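Local coordinates for MHC class I protein (PDB 6LUP), which probably presents peptides to T cells at the cell surface as an MHC class I heavy chain of the nurse shark, at residues A[218-224]-A[236-240]. Residues are numbered along the deposited sequence; the frame is centred on the assembly and turned at random.
Sequences IDETEST and IHRST
R238 runs out alongside T221 and S223, and of all the residues in this antiparallel pairing it has the most surface buried by the opposing segment. Its chain is extended at first, and the aliphatic part passes T221, whose side chain it meets at about a right angle, CG of R238 lying 3.2 Å from OG1 of T221. A bend at chi3 (-71°) then turns the guanidinium so that one face rests on CB of S223, off-centre, with that CB 3.4 Å from NH1 of R238. A serine is short enough to lie under the flat group, which probably suits it here, while its own OG bonds back to the N of G225. On the backbone, E222 and S239 form a hydrogen-bonded pair, E222 N giving to S239 O (2.8 Å) and S239 N to E222 O (2.7 Å); S223 and R238 are the following non-hydrogen-bonded pair. At T224 the ladder changes character: its N still binds H237 O at 3.0 Å, but H237 N is met by the hydroxyl OG1 of T224 instead of a carbonyl, also at 3.0 Å. That OG1 is placed between the backbone N and carbonyl carbon (chi1 58°), letting a threonine side chain stand in for the main chain. This is the hairpin of strands 222-228 and 234-241 at one margin of an immunoglobulin C1-set sheet. Strand 194-202 flanks 236-240 on its other side, R238 NE bonds V209 O of strand 208-213 in the facing sheet, and H237 ND1 bonds an aromatic side chain of another protein chain.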
ATOM      1  N   ILE A 218     -21.049   6.759  19.545  1.00 75.48           N
ATOM      2  CA  ILE A 218     -19.956   7.395  20.287  1.00 75.04           C
ATOM      3  C   ILE A 218     -18.996   8.177  19.380  1.00 76.85           C
ATOM      4  O   ILE A 218     -18.299   7.597  18.539  1.00 76.35           O
ATOM      5  CB  ILE A 218     -19.158   6.375  21.138  1.00 72.67           C
ATOM      6  CG1 ILE A 218     -20.080   5.618  22.096  1.00 71.98           C
ATOM      7  CG2 ILE A 218     -18.053   7.071  21.920  1.00 72.36           C
ATOM      8  CD1 ILE A 218     -19.395   4.497  22.850  1.00 70.94           C
ATOM      9  N   ASP A 219     -18.977   9.498  19.558  1.00 79.19           N
ATOM     10  CA  ASP A 219     -17.945  10.351  18.974  1.00 80.85           C
ATOM     11  C   ASP A 219     -16.764  10.409  19.937  1.00 81.61           C
ATOM     12  O   ASP A 219     -16.743   9.668  20.921  1.00 81.86           O
ATOM     13  CB  ASP A 219     -18.489  11.752  18.705  1.00 83.73           C
ATOM     14  CG  ASP A 219     -19.527  11.772  17.606  1.00 85.44           C
ATOM     15  OD1 ASP A 219     -20.693  11.409  17.880  1.00 85.87           O
ATOM     16  OD2 ASP A 219     -19.176  12.157  16.468  1.00 86.21           O
ATOM     17  N   GLU A 220     -15.796  11.288  19.669  1.00 82.76           N
ATOM     18  CA  GLU A 220     -14.579  11.384  20.487  1.00 83.54           C
ATOM     19  C   GLU A 220     -14.061   9.969  20.756  1.00 81.03           C
ATOM     20  O   GLU A 220     -14.075   9.471  21.888  1.00 81.73           O
ATOM     21  CB  GLU A 220     -14.835  12.155  21.793  1.00 86.82           C
ATOM     22  CG  GLU A 220     -13.574  12.599  22.528  1.00 91.39           C
ATOM     23  CD  GLU A 220     -13.848  13.311  23.851  1.00 96.21           C
ATOM     24  OE1 GLU A 220     -15.008  13.705  24.115  1.00 97.57           O
ATOM     25  OE2 GLU A 220     -12.890  13.485  24.637  1.00 97.73           O
ATOM     26  N   THR A 221     -13.635   9.321  19.680  1.00 76.94           N
ATOM     27  CA  THR A 221     -13.177   7.945  19.732  1.00 73.80           C
ATOM     28  C   THR A 221     -11.794   7.845  19.090  1.00 71.91           C
ATOM     29  O   THR A 221     -11.494   8.558  18.125  1.00 71.20           O
ATOM     30  CB  THR A 221     -14.204   6.990  19.072  1.00 72.83           C
ATOM     31  OG1 THR A 221     -13.737   5.642  19.152  1.00 72.19           O
ATOM     32  CG2 THR A 221     -14.474   7.366  17.610  1.00 71.46           C
ATOM     33  N   GLU A 222     -10.948   6.980  19.640  1.00 70.22           N
ATOM     34  CA  GLU A 222      -9.572   6.861  19.166  1.00 69.46           C
ATOM     35  C   GLU A 222      -9.364   5.654  18.246  1.00 65.96           C
ATOM     36  O   GLU A 222      -9.759   4.531  18.568  1.00 65.13           O
ATOM     37  CB  GLU A 222      -8.597   6.834  20.342  1.00 73.03           C
ATOM     38  CG  GLU A 222      -7.171   7.192  19.953  1.00 77.97           C
ATOM     39  CD  GLU A 222      -6.534   8.200  20.893  1.00 82.27           C
ATOM     40  OE1 GLU A 222      -6.887   8.222  22.094  1.00 83.56           O
ATOM     41  OE2 GLU A 222      -5.671   8.977  20.423  1.00 84.42           O
ATOM     42  N   SER A 223      -8.740   5.899  17.099  1.00 62.08           N
ATOM     43  CA  SER A 223      -8.553   4.858  16.102  1.00 58.97           C
ATOM     44  C   SER A 223      -7.153   4.871  15.508  1.00 56.79           C
ATOM     45  O   SER A 223      -6.639   5.922  15.126  1.00 56.30           O
ATOM     46  CB  SER A 223      -9.600   4.989  14.993  1.00 58.77           C
ATOM     47  OG  SER A 223      -9.390   4.023  13.979  1.00 58.71           O
ATOM     48  N   THR A 224      -6.547   3.689  15.433  1.00 54.54           N
ATOM     49  CA  THR A 224      -5.260   3.519  14.768  1.00 52.95           C
ATOM     50  C   THR A 224      -5.397   3.754  13.270  1.00 51.66           C
ATOM     51  O   THR A 224      -4.435   4.134  12.607  1.00 51.85           O
ATOM     52  CB  THR A 224      -4.686   2.098  14.961  1.00 52.83           C
ATOM     53  OG1 THR A 224      -5.615   1.120  14.469  1.00 51.55           O
ATOM     54  CG2 THR A 224      -4.359   1.830  16.422  1.00 53.09           C
ATOM     55  N   ILE A 236      -7.448  -3.094  12.510  1.00 46.44           N
ATOM     56  CA  ILE A 236      -7.785  -1.768  13.017  1.00 47.08           C
ATOM     57  C   ILE A 236      -8.207  -1.844  14.483  1.00 48.52           C
ATOM     58  O   ILE A 236      -8.864  -2.802  14.906  1.00 48.79           O
ATOM     59  CB  ILE A 236      -8.874  -1.071  12.157  1.00 46.49           C
ATOM     60  CG1 ILE A 236      -9.118   0.363  12.652  1.00 46.62           C
ATOM     61  CG2 ILE A 236     -10.154  -1.902  12.097  1.00 45.88           C
ATOM     62  CD1 ILE A 236      -9.910   1.233  11.694  1.00 46.63           C
ATOM     63  N   HIS A 237      -7.798  -0.836  15.249  1.00 49.57           N
ATOM     64  CA  HIS A 237      -8.187  -0.705  16.646  1.00 50.77           C
ATOM     65  C   HIS A 237      -8.972   0.583  16.811  1.00 51.29           C
ATOM     66  O   HIS A 237      -8.470   1.661  16.489  1.00 50.98           O
ATOM     67  CB  HIS A 237      -6.953  -0.664  17.553  1.00 51.75           C
ATOM     68  CG  HIS A 237      -6.170  -1.940  17.583  1.00 52.46           C
ATOM     69  ND1 HIS A 237      -5.961  -2.656  18.743  1.00 53.88           N
ATOM     70  CD2 HIS A 237      -5.534  -2.623  16.602  1.00 51.93           C
ATOM     71  CE1 HIS A 237      -5.231  -3.724  18.474  1.00 53.65           C
ATOM     72  NE2 HIS A 237      -4.962  -3.730  17.182  1.00 52.51           N
ATOM     73  N   ARG A 238     -10.210   0.471  17.284  1.00 52.41           N
ATOM     74  CA  ARG A 238     -10.954   1.643  17.737  1.00 54.25           C
ATOM     75  C   ARG A 238     -11.290   1.528  19.219  1.00 55.85           C
ATOM     76  O   ARG A 238     -11.937   0.571  19.651  1.00 55.86           O
ATOM     77  CB  ARG A 238     -12.220   1.892  16.913  1.00 53.65           C
ATOM     78  CG  ARG A 238     -12.794   3.280  17.162  1.00 54.14           C
ATOM     79  CD  ARG A 238     -14.055   3.570  16.366  1.00 53.93           C
ATOM     80  NE  ARG A 238     -13.798   3.744  14.939  1.00 53.61           N
ATOM     81  CZ  ARG A 238     -13.264   4.832  14.384  1.00 53.84           C
ATOM     82  NH1 ARG A 238     -12.903   5.867  15.128  1.00 54.53           N
ATOM     83  NH2 ARG A 238     -13.086   4.878  13.072  1.00 53.46           N
ATOM     84  N   SER A 239     -10.841   2.513  19.989  1.00 58.19           N
ATOM     85  CA  SER A 239     -11.019   2.507  21.437  1.00 60.93           C
ATOM     86  C   SER A 239     -11.586   3.821  21.966  1.00 63.12           C
ATOM     87  O   SER A 239     -11.325   4.900  21.421  1.00 62.72           O
ATOM     88  CB  SER A 239      -9.698   2.191  22.140  1.00 61.04           C
ATOM     89  OG  SER A 239      -8.696   3.117  21.761  1.00 61.64           O
ATOM     90  N   THR A 240     -12.361   3.710  23.039  1.00 66.20           N
ATOM     91  CA  THR A 240     -12.934   4.869  23.704  1.00 69.42           C
ATOM     92  C   THR A 240     -12.635   4.835  25.200  1.00 72.37           C
ATOM     93  O   THR A 240     -12.228   3.799  25.736  1.00 71.16           O
ATOM     94  CB  THR A 240     -14.458   4.973  23.459  1.00 69.48           C
ATOM     95  OG1 THR A 240     -14.910   6.281  23.825  1.00 71.06           O
ATOM     96  CG2 THR A 240     -15.233   3.912  24.252  1.00 68.73           C
TER